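Local coordinates for sepf-like protein (Archaeoglobus fulgidus, PDB 3ZIE) that is a SepF-like cell division protein that, as in its bacterial relatives, probably helps tether the FtsZ ring to the membrane, at residues 29-34 / 65-70. The protein carries 1 engineered substitution. Residues are numbered along the deposited sequence; the frame is centred on the assembly and turned at random.
Sequences ADIAFI and DYVIMT. Engineered in segment 65-70: Met-69 (natural residue Ile).
Asp-30 packs obliquely against one face of the Tyr-66 ring, its CB 3.6 Å from Tyr-66 CE1. CG, set anti to the backbone N (chi1 -174°), lies above the ring plane but beyond the rim, on the CE1-CZ side, with the carboxylate plane turned 29° from that of the ring. OD2 runs out toward the phenol end, 3.7 Å from Tyr-66 OH. OD1 stands above the ring face, offset toward the rim, and accepts the N-H of Ala-32 (N to OD1 3.0 Å, N-H...O 165°) from above the carboxylate plane. That bond, to the N two residues on, defines an Asx turn where strand 26-30 ends. OD1 also approaches Asp-65 O, another acceptor, so this proximity is no bond; instead Asp-65 O accepts the N-H of Ile-31, with Ile-31 N 2.7 Å from Asp-65 O and tilted from the carbonyl plane. Asp-30 and Tyr-66 form the non-hydrogen-bonded pair between this bond and the antiparallel hydrogen-bonded pair Ala-29/Val-67, whose two bonds, Ala-29 N to Val-67 O and Val-67 N to Ala-29 O, are both 2.9 Å. On the sheet face of Ala-29 and Val-67, Ile-31 CD1 meets Val-67 CG2 at 4.0 Å, and Ile-31 also packs on Leu-41 of helix 38-55. Tyr-66, on the other face, touches Leu-62 of the second subunit. Strands 26-30 and 66-70 are the two inner strands of the four-stranded mixed sheet of this SepF α/β domain, and 26-30 leaves it through an Asx turn into a 3-10 segment.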
ATOM      1  N   ALA B  29       2.515   6.748  -0.988  1.00 11.06           N
ATOM      2  CA  ALA B  29       3.208   7.799  -1.767  1.00 12.40           C
ATOM      3  C   ALA B  29       4.383   7.239  -2.559  1.00 13.33           C
ATOM      4  O   ALA B  29       5.260   6.523  -2.004  1.00 13.86           O
ATOM      5  CB  ALA B  29       3.661   8.913  -0.809  1.00 12.36           C
ATOM      6  N   ASP B  30       4.410   7.553  -3.868  1.00 13.53           N
ATOM      7  CA  ASP B  30       5.513   7.154  -4.714  1.00 13.05           C
ATOM      8  C   ASP B  30       6.536   8.260  -4.634  1.00 12.33           C
ATOM      9  O   ASP B  30       6.212   9.392  -4.985  1.00 12.46           O
ATOM     10  CB  ASP B  30       5.041   6.998  -6.169  1.00 14.56           C
ATOM     11  CG  ASP B  30       6.128   6.435  -7.081  1.00 18.13           C
ATOM     12  OD1 ASP B  30       7.266   6.231  -6.640  1.00 20.70           O
ATOM     13  OD2 ASP B  30       5.844   6.136  -8.269  1.00 23.96           O
ATOM     14  N   ILE B  31       7.735   7.949  -4.130  1.00 12.86           N
ATOM     15  CA  ILE B  31       8.807   8.964  -4.055  1.00 12.59           C
ATOM     16  C   ILE B  31       9.944   8.731  -5.066  1.00 13.28           C
ATOM     17  O   ILE B  31      11.007   9.393  -4.949  1.00 12.01           O
ATOM     18  CB  ILE B  31       9.451   9.057  -2.605  1.00 13.16           C
ATOM     19  CG1 ILE B  31       9.998   7.667  -2.205  1.00 15.43           C
ATOM     20  CG2 ILE B  31       8.423   9.813  -1.658  1.00 13.00           C
ATOM     21  CD1 ILE B  31      10.738   7.508  -0.904  1.00 18.98           C
ATOM     22  N   ALA B  32       9.733   7.807  -6.027  1.00 12.86           N
ATOM     23  CA  ALA B  32      10.795   7.425  -6.978  1.00 13.78           C
ATOM     24  C   ALA B  32      11.442   8.626  -7.618  1.00 14.93           C
ATOM     25  O   ALA B  32      12.680   8.659  -7.808  1.00 14.87           O
ATOM     26  CB  ALA B  32      10.204   6.499  -8.103  1.00 14.33           C
ATOM     27  N   PHE B  33      10.603   9.606  -7.961  1.00 14.84           N
ATOM     28  CA  PHE B  33      11.035  10.727  -8.776  1.00 17.20           C
ATOM     29  C   PHE B  33      12.035  11.643  -8.108  1.00 17.79           C
ATOM     30  O   PHE B  33      12.792  12.372  -8.805  1.00 15.94           O
ATOM     31  CB  PHE B  33       9.847  11.567  -9.280  1.00 16.96           C
ATOM     32  CG  PHE B  33      10.237  12.557 -10.364  1.00 20.40           C
ATOM     33  CD1 PHE B  33      10.637  12.098 -11.642  1.00 22.88           C
ATOM     34  CD2 PHE B  33      10.265  13.956 -10.098  1.00 20.96           C
ATOM     35  CE1 PHE B  33      11.032  13.021 -12.665  1.00 23.77           C
ATOM     36  CE2 PHE B  33      10.629  14.878 -11.107  1.00 22.52           C
ATOM     37  CZ  PHE B  33      11.007  14.412 -12.390  1.00 24.12           C
ATOM     38  N   ILE B  34      11.979  11.674  -6.771  1.00 17.05           N
ATOM     39  CA  ILE B  34      12.781  12.609  -6.003  1.00 16.36           C
ATOM     40  C   ILE B  34      13.824  11.870  -5.179  1.00 16.93           C
ATOM     41  O   ILE B  34      14.467  12.488  -4.326  1.00 17.70           O
ATOM     42  CB  ILE B  34      11.904  13.498  -5.059  1.00 15.41           C
ATOM     43  CG1 ILE B  34      11.092  12.650  -4.046  1.00 17.63           C
ATOM     44  CG2 ILE B  34      11.009  14.424  -5.850  1.00 16.81           C
ATOM     45  CD1 ILE B  34      10.398  13.440  -2.866  1.00 12.28           C
ATOM     46  N   ASP B  65      10.847   2.711  -3.372  1.00 17.93           N
ATOM     47  CA  ASP B  65      10.239   3.826  -4.072  1.00 17.03           C
ATOM     48  C   ASP B  65       8.937   4.343  -3.501  1.00 16.13           C
ATOM     49  O   ASP B  65       8.403   5.325  -4.006  1.00 17.12           O
ATOM     50  CB  ASP B  65      10.110   3.484  -5.578  1.00 18.63           C
ATOM     51  CG  ASP B  65      11.465   3.376  -6.252  1.00 22.37           C
ATOM     52  OD1 ASP B  65      12.440   3.959  -5.707  1.00 25.00           O
ATOM     53  OD2 ASP B  65      11.577   2.706  -7.297  1.00 25.68           O
ATOM     54  N   TYR B  66       8.407   3.660  -2.475  1.00 14.63           N
ATOM     55  CA  TYR B  66       7.117   3.994  -1.861  1.00 11.90           C
ATOM     56  C   TYR B  66       7.224   4.153  -0.344  1.00 10.47           C
ATOM     57  O   TYR B  66       8.082   3.581   0.297  1.00 10.27           O
ATOM     58  CB  TYR B  66       6.056   2.892  -2.113  1.00 12.29           C
ATOM     59  CG  TYR B  66       5.667   2.822  -3.539  1.00 12.13           C
ATOM     60  CD1 TYR B  66       4.676   3.649  -4.055  1.00 11.40           C
ATOM     61  CD2 TYR B  66       6.286   1.920  -4.381  1.00 13.58           C
ATOM     62  CE1 TYR B  66       4.330   3.589  -5.422  1.00 13.23           C
ATOM     63  CE2 TYR B  66       5.971   1.882  -5.743  1.00 14.92           C
ATOM     64  CZ  TYR B  66       4.990   2.725  -6.241  1.00 12.98           C
ATOM     65  OH  TYR B  66       4.677   2.660  -7.579  1.00 13.74           O
ATOM     66  N   VAL B  67       6.283   4.879   0.214  1.00 10.62           N
ATOM     67  CA  VAL B  67       6.133   4.999   1.658  1.00 11.99           C
ATOM     68  C   VAL B  67       4.641   4.853   1.934  1.00 12.50           C
ATOM     69  O   VAL B  67       3.827   5.442   1.248  1.00 12.71           O
ATOM     70  CB  VAL B  67       6.639   6.405   2.115  1.00 13.42           C
ATOM     71  CG1 VAL B  67       6.436   6.605   3.517  1.00 15.74           C
ATOM     72  CG2 VAL B  67       8.155   6.468   1.929  1.00 14.63           C
ATOM     73  N   ILE B  68       4.278   4.077   2.938  1.00 11.90           N
ATOM     74  CA  ILE B  68       2.870   3.880   3.285  1.00 10.09           C
ATOM     75  C   ILE B  68       2.597   4.755   4.506  1.00 11.52           C
ATOM     76  O   ILE B  68       3.334   4.694   5.502  1.00  9.42           O
ATOM     77  CB  ILE B  68       2.552   2.425   3.643  1.00 10.51           C
ATOM     78  CG1 ILE B  68       2.869   1.446   2.495  1.00 11.00           C
ATOM     79  CG2 ILE B  68       1.074   2.306   4.035  1.00 10.97           C
ATOM     80  CD1 ILE B  68       2.971  -0.061   2.942  1.00 11.55           C
HETATM   81  N   MSE B  69       1.550   5.563   4.429  1.00 10.46           N
HETATM   82  CA  MSE B  69       1.178   6.434   5.540  1.00 12.61           C
HETATM   83  C   MSE B  69      -0.212   6.128   6.010  1.00 11.63           C
HETATM   84  O   MSE B  69      -1.150   6.084   5.191  1.00 11.19           O
HETATM   85  CB  MSE B  69       1.245   7.884   5.037  1.00 12.09           C
HETATM   86  CG  MSE B  69       2.720   8.227   4.642  1.00 17.01           C
HETATM   87 SE   MSE B  69       2.474  10.066   4.349  1.00 31.11          SE
HETATM   88  CE  MSE B  69       2.404  10.208   6.498  1.00  9.36           C
ATOM     89  N   THR B  70      -0.384   5.936   7.322  1.00 11.51           N
ATOM     90  CA  THR B  70      -1.729   5.591   7.830  1.00  9.92           C
ATOM     91  C   THR B  70      -2.257   6.673   8.776  1.00  9.78           C
ATOM     92  O   THR B  70      -1.435   7.382   9.415  1.00 10.32           O
ATOM     93  CB  THR B  70      -1.730   4.273   8.587  1.00 11.14           C
ATOM     94  OG1 THR B  70      -0.779   4.329   9.646  1.00 12.20           O
ATOM     95  CG2 THR B  70      -1.356   3.101   7.654  1.00 11.80           C
TER